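Local coordinates for Exo-beta-1,3-glucanase (PDB 4PEY), which hydrolyses laminarin and laminarioligosaccharides from their non-reducing ends as an exo-beta-1,3-glucanase, yielding glucose and laminaribiose, at residues A56-P61 with A78-N83; A112-L117 with K222-L227; T488-G493 with G519-D524; S496-N501 with G534-V539; V528-K533 with D550-S555. The protein carries 1 engineered substitution. One frame throughout, in Å; residues are numbered along the deposited sequence. Where two conformers were deposited one is given.

Interaction 1. Residues A56-P61 with A78-N83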
# COMPACT_ATOMS: atom_id res chain seq x y z
N ALA A 56 -14.60 -10.63 0.29
CA ALA A 56 -14.04 -10.61 -1.07
C ALA A 56 -15.16 -10.86 -2.06
O ALA A 56 -15.92 -11.82 -1.92
CB ALA A 56 -12.94 -11.65 -1.24
N LEU A 57 -15.28 -9.97 -3.05
CA LEU A 57 -16.26 -10.11 -4.12
C LEU A 57 -15.51 -10.54 -5.38
O LEU A 57 -14.63 -9.83 -5.86
CB LEU A 57 -17.01 -8.80 -4.37
CG LEU A 57 -17.53 -8.07 -3.13
CD1 LEU A 57 -18.14 -6.72 -3.50
CD2 LEU A 57 -18.52 -8.94 -2.36
N MET A 58 -15.84 -11.72 -5.90
CA MET A 58 -15.11 -12.30 -7.02
C MET A 58 -16.06 -12.57 -8.18
O MET A 58 -17.10 -13.18 -8.00
CB MET A 58 -14.43 -13.60 -6.60
CG MET A 58 -13.24 -13.40 -5.67
SD MET A 58 -11.84 -12.74 -6.59
CE MET A 58 -10.53 -12.86 -5.38
N PHE A 59 -15.67 -12.12 -9.37
CA PHE A 59 -16.54 -12.24 -10.53
C PHE A 59 -15.94 -13.14 -11.61
O PHE A 59 -14.84 -12.87 -12.11
CB PHE A 59 -16.83 -10.85 -11.11
CG PHE A 59 -17.73 -10.01 -10.23
CD1 PHE A 59 -17.25 -9.44 -9.05
CD2 PHE A 59 -19.05 -9.80 -10.58
CE1 PHE A 59 -18.08 -8.68 -8.24
CE2 PHE A 59 -19.88 -9.05 -9.78
CZ PHE A 59 -19.40 -8.49 -8.61
N LYS A 60 -16.66 -14.21 -11.95
CA LYS A 60 -16.22 -15.13 -13.00
C LYS A 60 -16.20 -14.41 -14.35
O LYS A 60 -16.94 -13.44 -14.56
CB LYS A 60 -17.13 -16.36 -13.08
CG LYS A 60 -17.17 -17.18 -11.81
CD LYS A 60 -17.89 -18.51 -12.03
CE LYS A 60 -17.78 -19.39 -10.80
NZ LYS A 60 -18.34 -20.75 -11.04
N PRO A 61 -15.34 -14.88 -15.27
CA PRO A 61 -15.27 -14.22 -16.58
C PRO A 61 -16.62 -14.12 -17.28
O PRO A 61 -17.45 -15.04 -17.21
CB PRO A 61 -14.33 -15.12 -17.38
CG PRO A 61 -13.46 -15.73 -16.35
CD PRO A 61 -14.31 -15.92 -15.12
N ALA A 78 -12.75 -8.22 -7.49
CA ALA A 78 -11.86 -8.63 -8.56
C ALA A 78 -12.54 -9.53 -9.58
O ALA A 78 -13.53 -10.20 -9.27
CB ALA A 78 -10.63 -9.34 -7.99
N GLY A 79 -11.98 -9.54 -10.78
CA GLY A 79 -12.36 -10.50 -11.80
C GLY A 79 -11.49 -11.75 -11.73
O GLY A 79 -10.40 -11.74 -11.15
N LEU A 80 -11.98 -12.82 -12.34
CA LEU A 80 -11.33 -14.12 -12.28
C LEU A 80 -10.86 -14.60 -13.65
O LEU A 80 -10.63 -15.79 -13.86
CB LEU A 80 -12.27 -15.15 -11.65
CG LEU A 80 -12.59 -14.98 -10.16
CD1 LEU A 80 -13.79 -15.85 -9.76
CD2 LEU A 80 -11.36 -15.32 -9.31
N GLY A 81 -10.70 -13.67 -14.59
CA GLY A 81 -10.12 -14.01 -15.88
C GLY A 81 -8.60 -13.95 -15.82
O GLY A 81 -8.02 -13.42 -14.87
N LEU A 82 -7.96 -14.49 -16.84
CA LEU A 82 -6.51 -14.38 -16.95
C LEU A 82 -6.16 -12.93 -17.29
O LEU A 82 -5.11 -12.43 -16.89
CB LEU A 82 -5.98 -15.34 -18.01
CG LEU A 82 -4.46 -15.40 -18.16
CD1 LEU A 82 -3.79 -15.82 -16.85
CD2 LEU A 82 -4.10 -16.35 -19.28
N ASN A 83 -7.05 -12.28 -18.02
CA ASN A 83 -6.86 -10.89 -18.45
C ASN A 83 -8.02 -10.01 -17.98
O ASN A 83 -9.14 -10.49 -17.81
CB ASN A 83 -6.70 -10.84 -19.97
CG ASN A 83 -5.40 -11.47 -20.44
OD1 ASN A 83 -5.39 -12.49 -21.13
ND2 ASN A 83 -4.28 -10.85 -20.07
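Leu80 leans on the 56-61 segment with its whole side chain. Its CB lies 3.5 Å from Phe59 O and also borders Pro61 CD; one atom further, CG stays beside the same Phe59 carbonyl. At the branch the two methyls part: CD1 settles 3.9 Å from Met58 CB, while CD2 comes within 3.8 Å of Met58 SD. The Met58 and Leu80 side chains cross at about a right angle. Met58 bends at chi2 (-73°), which swings SD to 3.9 Å from Ala78 CB; the residue has two conformers, and these sulfur contacts hold for one of them. Behind this apolar group the backbones run parallel, as neighbouring coils of the N-terminal beta-helix in the GH55 fold, with Met58 opposite Ala78 and Phe59 opposite Gly79. Ala78 N donates to Leu57 O at 3.0 Å, and Phe59 N to Ala78 O at 2.9 Å. Past the strand end, Leu80 N makes a weak, bent bond (127°) to Phe59 O. Phe59 points to the other face of the sheet from Met58 and Ala78; its ring edge is turned to Ala78 O, and Phe27 stacks on it. Leu225 and Leu227 of strand 224-228 pack on Met58 and Leu80.

Interaction 2. Residues A112-L117 with K222-L227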
# COMPACT_ATOMS: atom_id res chain seq x y z
N ALA A 112 -9.49 -3.03 -5.79
CA ALA A 112 -10.06 -3.45 -7.07
C ALA A 112 -8.96 -4.02 -7.94
O ALA A 112 -7.88 -3.43 -8.02
CB ALA A 112 -10.74 -2.28 -7.79
N GLU A 113 -9.23 -5.16 -8.58
CA GLU A 113 -8.23 -5.79 -9.43
C GLU A 113 -8.84 -6.60 -10.58
O GLU A 113 -9.86 -7.26 -10.42
CB GLU A 113 -7.33 -6.71 -8.57
CG GLU A 113 -6.18 -7.38 -9.32
CD GLU A 113 -5.18 -8.04 -8.37
OE1 GLU A 113 -5.60 -8.55 -7.30
OE2 GLU A 113 -3.97 -8.06 -8.69
N ASN A 114 -8.20 -6.54 -11.75
CA ASN A 114 -8.46 -7.50 -12.82
C ASN A 114 -9.89 -7.45 -13.37
O ASN A 114 -10.52 -8.49 -13.62
CB ASN A 114 -8.13 -8.93 -12.33
CG ASN A 114 -7.93 -9.91 -13.48
OD1 ASN A 114 -7.49 -9.54 -14.57
ND2 ASN A 114 -8.25 -11.19 -13.23
N LEU A 115 -10.36 -6.23 -13.59
CA LEU A 115 -11.67 -5.98 -14.19
C LEU A 115 -11.57 -4.95 -15.30
O LEU A 115 -10.72 -4.06 -15.25
CB LEU A 115 -12.67 -5.47 -13.15
CG LEU A 115 -13.09 -6.41 -12.02
CD1 LEU A 115 -13.70 -5.61 -10.88
CD2 LEU A 115 -14.08 -7.44 -12.53
N ALA A 116 -12.45 -5.06 -16.29
CA ALA A 116 -12.66 -3.99 -17.25
C ALA A 116 -13.96 -3.26 -16.91
O ALA A 116 -14.98 -3.90 -16.60
CB ALA A 116 -12.70 -4.52 -18.68
N LEU A 117 -13.92 -1.93 -16.92
CA LEU A 117 -15.08 -1.12 -16.53
C LEU A 117 -15.54 -0.23 -17.68
O LEU A 117 -14.73 0.44 -18.33
CB LEU A 117 -14.76 -0.24 -15.33
CG LEU A 117 -14.17 -0.93 -14.10
CD1 LEU A 117 -13.90 0.11 -13.03
CD2 LEU A 117 -15.10 -2.01 -13.58
N LYS A 222 1.54 -8.23 -8.84
CA LYS A 222 1.00 -8.99 -7.72
C LYS A 222 0.27 -10.26 -8.18
O LYS A 222 -0.51 -10.21 -9.14
CB LYS A 222 0.05 -8.11 -6.91
CG LYS A 222 -0.41 -8.74 -5.61
CD LYS A 222 -1.47 -7.88 -4.93
CE LYS A 222 -2.79 -7.96 -5.67
NZ LYS A 222 -3.47 -9.31 -5.62
N PRO A 223 0.53 -11.40 -7.52
CA PRO A 223 -0.23 -12.61 -7.86
C PRO A 223 -1.73 -12.42 -7.60
O PRO A 223 -2.12 -11.63 -6.72
CB PRO A 223 0.35 -13.67 -6.92
CG PRO A 223 1.76 -13.18 -6.63
CD PRO A 223 1.62 -11.68 -6.56
N PHE A 224 -2.56 -13.11 -8.36
CA PHE A 224 -4.01 -13.00 -8.18
C PHE A 224 -4.71 -14.31 -8.50
O PHE A 224 -4.25 -15.12 -9.33
CB PHE A 224 -4.58 -11.86 -9.05
CG PHE A 224 -4.31 -12.03 -10.52
CD1 PHE A 224 -5.24 -12.65 -11.34
CD2 PHE A 224 -3.13 -11.57 -11.08
CE1 PHE A 224 -5.00 -12.82 -12.70
CE2 PHE A 224 -2.87 -11.74 -12.44
CZ PHE A 224 -3.81 -12.36 -13.25
N LEU A 225 -5.83 -14.52 -7.81
CA LEU A 225 -6.69 -15.67 -8.04
C LEU A 225 -7.44 -15.54 -9.36
O LEU A 225 -7.93 -14.46 -9.70
CB LEU A 225 -7.70 -15.79 -6.88
CG LEU A 225 -8.59 -17.03 -6.85
CD1 LEU A 225 -7.75 -18.28 -6.52
CD2 LEU A 225 -9.73 -16.85 -5.84
N TYR A 226 -7.53 -16.62 -10.12
CA TYR A 226 -8.36 -16.60 -11.32
C TYR A 226 -8.88 -17.98 -11.63
O TYR A 226 -8.52 -18.96 -10.97
CB TYR A 226 -7.58 -16.02 -12.52
CG TYR A 226 -6.63 -16.99 -13.21
CD1 TYR A 226 -5.42 -17.35 -12.62
CD2 TYR A 226 -6.94 -17.50 -14.46
CE1 TYR A 226 -4.55 -18.22 -13.26
CE2 TYR A 226 -6.08 -18.37 -15.11
CZ TYR A 226 -4.89 -18.73 -14.51
OH TYR A 226 -4.02 -19.60 -15.15
N LEU A 227 -9.76 -18.05 -12.63
CA LEU A 227 -10.31 -19.31 -13.10
C LEU A 227 -9.72 -19.70 -14.44
O LEU A 227 -9.81 -18.94 -15.41
CB LEU A 227 -11.83 -19.21 -13.23
CG LEU A 227 -12.62 -19.42 -11.94
CD1 LEU A 227 -14.07 -19.00 -12.13
CD2 LEU A 227 -12.52 -20.88 -11.51
O HOH W 1 -1.68 -7.90 -10.22
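Glu113 and Lys222 form a salt bridge in a buried contact, with Lys222 NZ 2.8 Å from Glu113 OE1 on that oxygen's syn side. The same ammonium gives a second hydrogen bond, 2.9 Å long, to Pro223 O of its own segment. Lys222 can do both because its chain, extended as far as CD, folds back at chi3 (73°) and chi4 (67°), the first turning CE and the second NZ. Glu113 does the opposite: CG is anti to the backbone N and the chain runs out straight. Its second oxygen, OE2, takes a 2.8 Å bond from a water that also donates to Lys222 O, so both carboxylate oxygens are gripped. A methionine in place of Lys222 would probably leave the Glu113 carboxylate without its charge partner and Pro223 O without this donor. Next to the bridge, Asn114 ND2 lies 3.7 Å from Phe224 CE1, the amide and ring planes 52° apart. That amide is fixed from outside, ND2 donating to Gly79 O and Gly81 O. The contact thus joins the end of strand 110-113, part of a coil of the N-terminal beta-helix and a parallel neighbour of strand 75-79, to strand 224-228, which pairs antiparallel with strand 231-243.

Interaction 3. Residues T488-G493 with G519-D524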
# COMPACT_ATOMS: atom_id res chain seq x y z
N THR A 488 25.26 5.17 -1.13
CA THR A 488 24.42 5.28 -2.32
C THR A 488 22.94 5.14 -1.96
O THR A 488 22.56 4.21 -1.24
CB THR A 488 24.80 4.21 -3.37
OG1 THR A 488 26.21 4.25 -3.61
CG2 THR A 488 24.06 4.45 -4.68
N HIS A 489 22.12 6.06 -2.46
CA HIS A 489 20.68 6.05 -2.22
C HIS A 489 20.03 6.97 -3.22
O HIS A 489 20.63 7.95 -3.62
CB HIS A 489 20.33 6.51 -0.79
CG HIS A 489 18.90 6.26 -0.42
ND1 HIS A 489 18.48 5.07 0.14
CD2 HIS A 489 17.80 7.03 -0.54
CE1 HIS A 489 17.18 5.12 0.35
NE2 HIS A 489 16.74 6.30 -0.05
N GLU A 490 18.80 6.69 -3.62
CA GLU A 490 18.10 7.64 -4.49
C GLU A 490 16.60 7.58 -4.26
O GLU A 490 16.01 6.51 -4.17
CB GLU A 490 18.45 7.37 -5.96
CG GLU A 490 18.14 8.54 -6.88
CD GLU A 490 18.87 8.47 -8.21
OE1 GLU A 490 19.43 7.39 -8.54
OE2 GLU A 490 18.88 9.49 -8.93
N GLY A 491 15.99 8.76 -4.12
CA GLY A 491 14.56 8.86 -3.94
C GLY A 491 13.93 9.90 -4.84
O GLY A 491 14.55 10.92 -5.17
N TRP A 492 12.69 9.63 -5.25
CA TRP A 492 11.93 10.49 -6.17
C TRP A 492 10.51 10.73 -5.67
O TRP A 492 9.79 9.77 -5.40
CB TRP A 492 11.81 9.86 -7.56
CG TRP A 492 13.04 9.64 -8.39
CD1 TRP A 492 13.47 10.42 -9.44
CD2 TRP A 492 13.94 8.52 -8.34
NE1 TRP A 492 14.58 9.87 -10.01
CE2 TRP A 492 14.90 8.70 -9.36
CE3 TRP A 492 14.03 7.38 -7.53
CZ2 TRP A 492 15.94 7.80 -9.59
CZ3 TRP A 492 15.06 6.48 -7.75
CH2 TRP A 492 16.00 6.70 -8.78
N GLY A 493 10.08 12.00 -5.62
CA GLY A 493 8.67 12.32 -5.40
C GLY A 493 8.22 12.01 -3.98
O GLY A 493 7.43 11.09 -3.76
N GLY A 519 26.66 10.12 -4.14
CA GLY A 519 25.82 8.99 -4.51
C GLY A 519 24.49 8.91 -3.77
O GLY A 519 23.71 8.00 -4.00
N VAL A 520 24.24 9.89 -2.90
CA VAL A 520 22.99 9.95 -2.15
C VAL A 520 22.17 11.11 -2.70
O VAL A 520 22.49 12.27 -2.46
CB VAL A 520 23.24 10.13 -0.63
CG1 VAL A 520 21.93 10.35 0.13
CG2 VAL A 520 23.98 8.91 -0.08
N LYS A 521 21.13 10.80 -3.46
CA LYS A 521 20.44 11.81 -4.25
C LYS A 521 18.94 11.78 -4.05
O LYS A 521 18.34 10.71 -3.93
CB LYS A 521 20.75 11.61 -5.75
CG LYS A 521 22.23 11.72 -6.07
CD LYS A 521 22.50 11.76 -7.57
CE LYS A 521 21.94 10.56 -8.28
NZ LYS A 521 22.39 10.57 -9.71
N PHE A 522 18.33 12.97 -4.02
CA PHE A 522 16.87 13.08 -3.98
C PHE A 522 16.34 14.00 -5.06
O PHE A 522 16.99 14.97 -5.46
CB PHE A 522 16.40 13.57 -2.60
CG PHE A 522 16.62 12.57 -1.51
CD1 PHE A 522 17.72 12.67 -0.68
CD2 PHE A 522 15.74 11.50 -1.34
CE1 PHE A 522 17.94 11.72 0.31
CE2 PHE A 522 15.96 10.56 -0.36
CZ PHE A 522 17.05 10.67 0.48
N HIS A 523 15.14 13.67 -5.52
CA HIS A 523 14.47 14.44 -6.55
C HIS A 523 13.06 14.73 -6.12
O HIS A 523 12.32 13.81 -5.78
CB HIS A 523 14.46 13.67 -7.88
CG HIS A 523 15.78 13.07 -8.24
ND1 HIS A 523 16.78 13.79 -8.85
CD2 HIS A 523 16.26 11.82 -8.06
CE1 HIS A 523 17.83 13.01 -9.03
NE2 HIS A 523 17.54 11.80 -8.58
N ASP A 524 12.70 16.02 -6.13
CA ASP A 524 11.33 16.46 -5.86
C ASP A 524 10.88 16.10 -4.44
O ASP A 524 10.04 15.22 -4.24
CB ASP A 524 10.36 15.89 -6.91
CG ASP A 524 10.74 16.25 -8.33
OD1 ASP A 524 11.65 17.08 -8.52
OD2 ASP A 524 10.12 15.70 -9.28
O HOH W 2 21.57 7.91 -10.26
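Strands 489-492 and 520-523 are neighbouring rungs of the C-terminal parallel beta-helix of this GH55 enzyme, pairing His489 with Val520, Glu490 with Lys521, Gly491 with Phe522 and Trp492 with His523. Their axes lie 4.7 Å apart and only 3° from parallel. Five backbone hydrogen bonds hold the ladder, from His489 N to Gly519 O at one end to Gly493 N and His523 O at the other. On the face of Glu490 and Trp492, polar and aromatic groups interlock. His523 NE2 donates to Glu490 OE2 at 2.7 Å, nearly straight (165°), in the plane of the imidazole and onto the anti lone pair of the carboxylate. The His523 ring also makes an offset stack with the five-membered ring of Trp492, with centroids 4.4 Å apart and planes at 25°; His523 CD2 lies 3.2 Å above the indole plane. Glu490 CG lies over the same indole face, toward its rim. Held by a hydrogen bond at NE2 and a stack on one face, the imidazole has its rotation fixed. Lys521 runs alongside Glu490: the direct salt bridge from NZ to OE2 is long, 3.8 Å, but a water links NZ to OE1. On the other face, His489 CD2 meets Phe522 CZ at 3.9 Å with the rings oblique. Gly491 leaves room here, since a CB on it would clash with Phe522 CD2. His489 NE2 is bonded to Tyr480 OH, and Phe522 packs on Val482 of strand 480-482. On its other side strand 489-498 pairs with strand 450-458, while strand 210-220 touches Trp492 through Thr211 and Leu213.

Interaction 4. Residues S496-N501 with G534-V539. With BGC (beta-D-glucopyranose), chain B.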
# COMPACT_ATOMS: atom_id res chain seq x y z
N SER A 496 6.44 14.93 3.21
CA SER A 496 6.11 14.74 4.63
C SER A 496 5.25 15.91 5.10
O SER A 496 5.59 17.06 4.85
CB SER A 496 7.39 14.66 5.47
OG SER A 496 7.10 14.62 6.86
N TYR A 497 4.14 15.61 5.78
CA TYR A 497 3.19 16.65 6.21
C TYR A 497 3.09 16.66 7.73
O TYR A 497 3.19 15.61 8.37
CB TYR A 497 1.80 16.43 5.60
CG TYR A 497 1.81 15.92 4.18
CD1 TYR A 497 2.70 16.45 3.23
CD2 TYR A 497 0.95 14.91 3.77
CE1 TYR A 497 2.74 15.96 1.94
CE2 TYR A 497 0.98 14.42 2.48
CZ TYR A 497 1.87 14.96 1.56
OH TYR A 497 1.89 14.48 0.27
N CYS A 498 2.89 17.83 8.34
CA CYS A 498 2.68 17.87 9.78
C CYS A 498 1.33 18.46 10.16
O CYS A 498 0.75 19.28 9.44
CB CYS A 498 3.82 18.63 10.50
SG CYS A 498 3.84 20.43 10.33
N TYR A 499 0.82 18.01 11.29
CA TYR A 499 -0.43 18.47 11.84
C TYR A 499 -0.35 18.22 13.34
O TYR A 499 -0.97 17.31 13.89
CB TYR A 499 -1.62 17.76 11.19
CG TYR A 499 -2.99 18.15 11.67
CD1 TYR A 499 -3.51 19.42 11.42
CD2 TYR A 499 -3.80 17.24 12.34
CE1 TYR A 499 -4.79 19.78 11.84
CE2 TYR A 499 -5.07 17.57 12.76
CZ TYR A 499 -5.56 18.84 12.52
OH TYR A 499 -6.83 19.14 12.95
N PHE A 500 0.46 19.04 14.00
CA PHE A 500 0.64 18.93 15.44
C PHE A 500 -0.55 19.59 16.13
O PHE A 500 -0.45 20.72 16.63
CB PHE A 500 1.98 19.56 15.86
CG PHE A 500 3.19 18.79 15.40
CD1 PHE A 500 3.59 17.63 16.05
CD2 PHE A 500 3.96 19.24 14.33
CE1 PHE A 500 4.72 16.92 15.63
CE2 PHE A 500 5.09 18.54 13.90
CZ PHE A 500 5.46 17.37 14.56
N ASN A 501 -1.68 18.91 16.17
CA ASN A 501 -2.90 19.56 16.65
C ASN A 501 -2.98 19.58 18.17
O ASN A 501 -3.63 20.46 18.74
CB ASN A 501 -4.16 18.93 16.03
CG ASN A 501 -4.39 17.49 16.47
OD1 ASN A 501 -3.46 16.77 16.81
ND2 ASN A 501 -5.65 17.06 16.43
N GLY A 534 1.80 23.43 13.81
CA GLY A 534 3.23 23.18 13.78
C GLY A 534 3.82 23.67 12.46
O GLY A 534 3.08 24.03 11.54
N GLN A 535 5.14 23.69 12.36
CA GLN A 535 5.82 24.05 11.11
C GLN A 535 7.09 23.22 10.95
O GLN A 535 7.66 22.76 11.95
CB GLN A 535 6.21 25.54 11.07
CG GLN A 535 5.08 26.55 11.32
CD GLN A 535 4.14 26.74 10.13
OE1 GLN A 535 4.34 26.18 9.06
NE2 GLN A 535 3.12 27.57 10.32
N TYR A 536 7.55 23.08 9.70
CA TYR A 536 8.89 22.57 9.41
C TYR A 536 9.90 23.70 9.39
O TYR A 536 9.59 24.81 8.95
CB TYR A 536 8.92 21.86 8.05
CG TYR A 536 8.16 20.56 8.02
CD1 TYR A 536 6.78 20.54 7.91
CD2 TYR A 536 8.84 19.34 8.08
CE1 TYR A 536 6.08 19.35 7.90
CE2 TYR A 536 8.14 18.13 8.06
CZ TYR A 536 6.76 18.15 7.97
OH TYR A 536 6.05 16.97 7.95
N GLU A 537 11.11 23.42 9.87
CA GLU A 537 12.18 24.40 9.81
C GLU A 537 12.88 24.35 8.45
O GLU A 537 13.40 25.36 7.96
CB GLU A 537 13.18 24.17 10.95
CG GLU A 537 12.54 24.36 12.31
CD GLU A 537 13.51 24.22 13.46
OE1 GLU A 537 14.41 23.36 13.40
OE2 GLU A 537 13.35 24.98 14.44
N HIS A 538 12.92 23.15 7.87
CA HIS A 538 13.59 22.89 6.60
C HIS A 538 12.93 21.71 5.91
O HIS A 538 12.07 21.04 6.49
CB HIS A 538 15.08 22.60 6.82
CG HIS A 538 15.85 23.76 7.37
ND1 HIS A 538 16.12 24.89 6.63
CD2 HIS A 538 16.39 23.97 8.60
CE1 HIS A 538 16.80 25.75 7.38
NE2 HIS A 538 16.98 25.21 8.57
N VAL A 539 13.35 21.44 4.68
CA VAL A 539 12.87 20.28 3.93
C VAL A 539 13.73 19.04 4.23
O VAL A 539 13.22 18.00 4.66
CB VAL A 539 12.86 20.56 2.42
CG1 VAL A 539 12.48 19.31 1.64
CG2 VAL A 539 11.89 21.69 2.10
C2 BGC B . -4.98 15.41 5.55
C3 BGC B . -5.31 14.54 6.76
C4 BGC B . -5.17 15.36 8.03
C5 BGC B . -6.02 16.61 7.92
C6 BGC B . -5.90 17.45 9.19
C1 BGC B . -5.75 16.73 5.57
O2 BGC B . -5.34 14.71 4.38
O3 BGC B . -4.34 13.47 6.71
O4 BGC B . -5.55 14.57 9.14
O5 BGC B . -5.57 17.38 6.81
O6 BGC B . -6.75 18.58 9.09
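Segment 496-501 leaves its strand and passes segment 534-539 roughly antiparallel, their directions 151° apart, coming closest where Phe500 CA and Gly534 CA are 5.2 Å from each other. The chief bond between them is made by side chains: Tyr536 OH donates to Ser496 OG at 2.8 Å. Ser496 OG, placed anti to its backbone N (chi1 174°), is held a second time by Asn457 OD1, so the serine hydroxyl ties the tyrosine to a further residue. Tyr536 lays its ring edge-on to the backbone between Tyr497 and Cys498, with Tyr497 C close to the ring plane. Cys498 packs on the same ring from an oblique direction, its SG 3.5 Å from Tyr536 CE1 and 4.4 Å from the ring centroid. Further on, Phe500, the centre of an inverse gamma turn, sets the edge of its ring against Gly534, with CD2 4.0 Å from Gly534 CA. Gly534 has a positive phi, and a CB there would clash with Phe500 CD2. Tyr497 and Tyr499 point away from this contact. Tyr497 OH is hydrogen-bonded to Gln174 OE1, and its side chain is about 5 Å from that of Ala458, the engineered residue at the inferred proton-donor position. Tyr499 offers a ring face to bound glucose, whose C6 sits 3.5 Å above the plane, over the centre. Such CH-pi contact of an aromatic face with a sugar is a hallmark of carbohydrate-binding pockets; Gln173 and Tyr461 hydrogen-bond the same glucose in this laminaritriose-binding site.

Interaction 5. Residues V528-K533 with D550-S555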
# COMPACT_ATOMS: atom_id res chain seq x y z
N VAL A 528 4.98 19.96 4.18
CA VAL A 528 3.77 20.77 4.23
C VAL A 528 3.22 20.80 5.65
O VAL A 528 3.07 19.74 6.27
CB VAL A 528 2.64 20.22 3.30
CG1 VAL A 528 1.54 21.26 3.16
CG2 VAL A 528 3.18 19.80 1.93
N SER A 529 2.94 21.99 6.17
CA SER A 529 2.19 22.13 7.41
C SER A 529 0.71 22.22 7.08
O SER A 529 0.30 23.06 6.29
CB SER A 529 2.61 23.37 8.19
OG SER A 529 1.70 23.65 9.25
N LEU A 530 -0.10 21.36 7.71
CA LEU A 530 -1.53 21.37 7.45
C LEU A 530 -2.20 22.42 8.34
O LEU A 530 -2.37 22.22 9.56
CB LEU A 530 -2.12 19.97 7.66
CG LEU A 530 -1.39 18.85 6.90
CD1 LEU A 530 -1.98 17.48 7.20
CD2 LEU A 530 -1.38 19.13 5.38
N GLY A 531 -2.56 23.55 7.75
CA GLY A 531 -3.29 24.59 8.47
C GLY A 531 -2.51 25.27 9.59
O GLY A 531 -3.11 25.75 10.56
N GLY A 532 -1.19 25.31 9.47
CA GLY A 532 -0.36 25.98 10.46
C GLY A 532 -0.24 25.27 11.80
O GLY A 532 0.19 25.88 12.79
N LYS A 533 -0.61 24.00 11.85
CA LYS A 533 -0.49 23.23 13.09
C LYS A 533 0.92 22.66 13.18
O LYS A 533 1.19 21.54 12.71
CB LYS A 533 -1.55 22.13 13.14
CG LYS A 533 -2.98 22.66 13.05
CD LYS A 533 -3.36 23.41 14.31
CE LYS A 533 -4.80 23.92 14.27
NZ LYS A 533 -5.09 24.73 15.48
N ASP A 550 -0.61 29.78 7.67
CA ASP A 550 -1.54 28.69 7.95
C ASP A 550 -2.27 28.27 6.68
O ASP A 550 -3.37 27.70 6.73
CB ASP A 550 -2.56 29.09 9.02
CG ASP A 550 -3.47 30.24 8.61
OD1 ASP A 550 -3.35 30.75 7.47
OD2 ASP A 550 -4.32 30.65 9.43
N THR A 551 -1.65 28.54 5.53
CA THR A 551 -2.31 28.37 4.24
C THR A 551 -1.91 27.08 3.50
O THR A 551 -2.32 26.86 2.35
CB THR A 551 -2.02 29.57 3.34
OG1 THR A 551 -0.61 29.82 3.36
CG2 THR A 551 -2.76 30.81 3.85
N THR A 552 -1.13 26.23 4.17
CA THR A 552 -0.82 24.89 3.66
C THR A 552 -0.13 24.96 2.28
O THR A 552 -0.47 24.23 1.33
CB THR A 552 -2.10 24.00 3.62
OG1 THR A 552 -2.81 24.13 4.86
CG2 THR A 552 -1.76 22.52 3.44
N ILE A 553 0.86 25.84 2.18
CA ILE A 553 1.71 25.93 0.99
C ILE A 553 2.97 25.08 1.16
O ILE A 553 3.72 25.27 2.12
CB ILE A 553 2.10 27.39 0.70
CG1 ILE A 553 0.86 28.26 0.50
CG2 ILE A 553 3.03 27.47 -0.51
CD1 ILE A 553 1.16 29.72 0.27
N PRO A 554 3.21 24.12 0.24
CA PRO A 554 4.41 23.29 0.38
C PRO A 554 5.72 24.07 0.29
O PRO A 554 5.82 25.06 -0.45
CB PRO A 554 4.30 22.32 -0.80
CG PRO A 554 2.84 22.26 -1.11
CD PRO A 554 2.32 23.64 -0.83
N SER A 555 6.72 23.61 1.04
CA SER A 555 8.11 24.01 0.85
C SER A 555 8.81 22.89 0.09
O SER A 555 8.75 21.73 0.49
CB SER A 555 8.80 24.27 2.19
OG SER A 555 10.15 24.64 1.99
O HOH W 3 -0.01 25.78 6.79
O HOH W 4 2.94 24.48 4.69
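Thr552 meets Gly531 in the direct hydrogen bond of this contact: Gly531 N donates to Thr552 OG1 at 3.0 Å with an angle of 152°. Weaker CA-H...O contacts lie beside it, Thr552 CA to Ser529 O at 3.4 Å and Gly531 CA to Asp550 O. Two waters add bridges. One accepts from Thr552 N, lies 2.8 Å from Ser529 O and takes a weak bond from Gly532 N; the other joins Ser529 N to Ile553 O. The 528-533 segment runs off the last part of strand 520-529 into a type I' turn, Leu530 to Lys533, with glycines at both central positions, as suits their positive phi; a CB on Gly532 would also clash with Asp550 CB. Leu530 and Thr552 line the glycan pocket at this end of the C-terminal beta-helix, and Trp190 touches both. Among apolar contacts, Thr552 CG2, anti to its backbone N, comes 3.5 Å from Val528 CG1 and 3.9 Å from Leu530 CD2. An alanine in place of Thr552 would probably leave Gly531 N without this acceptor and open a gap beside Val528 CG1. The other valine methyl, CG2, packs 3.9 Å from Pro554 CB, the two side chains lying side by side.

Overall arrangement
Interactions 1 and 2 lie together in the N-terminal half, their centres 6 Å apart, and share a parallel array in which strands 75-79 and 110-113 are neighbours; a probable hydrogen bond from Leu227 N to Leu80 O (2.7 Å) joins them directly. Interactions 3, 4 and 5 belong to the C-terminal beta-helix. Strand 489-498 runs from interaction 3 into interaction 4, whose centre is 21 Å away, and strand 520-529 runs from interaction 3 into interaction 5. Interactions 4 and 5, with centres 8 Å apart, both border the bound glucan through Tyr499, Leu530 and Thr552. Interaction 1 is about 28 Å from interaction 4 between nearest atoms, well away from that pocket.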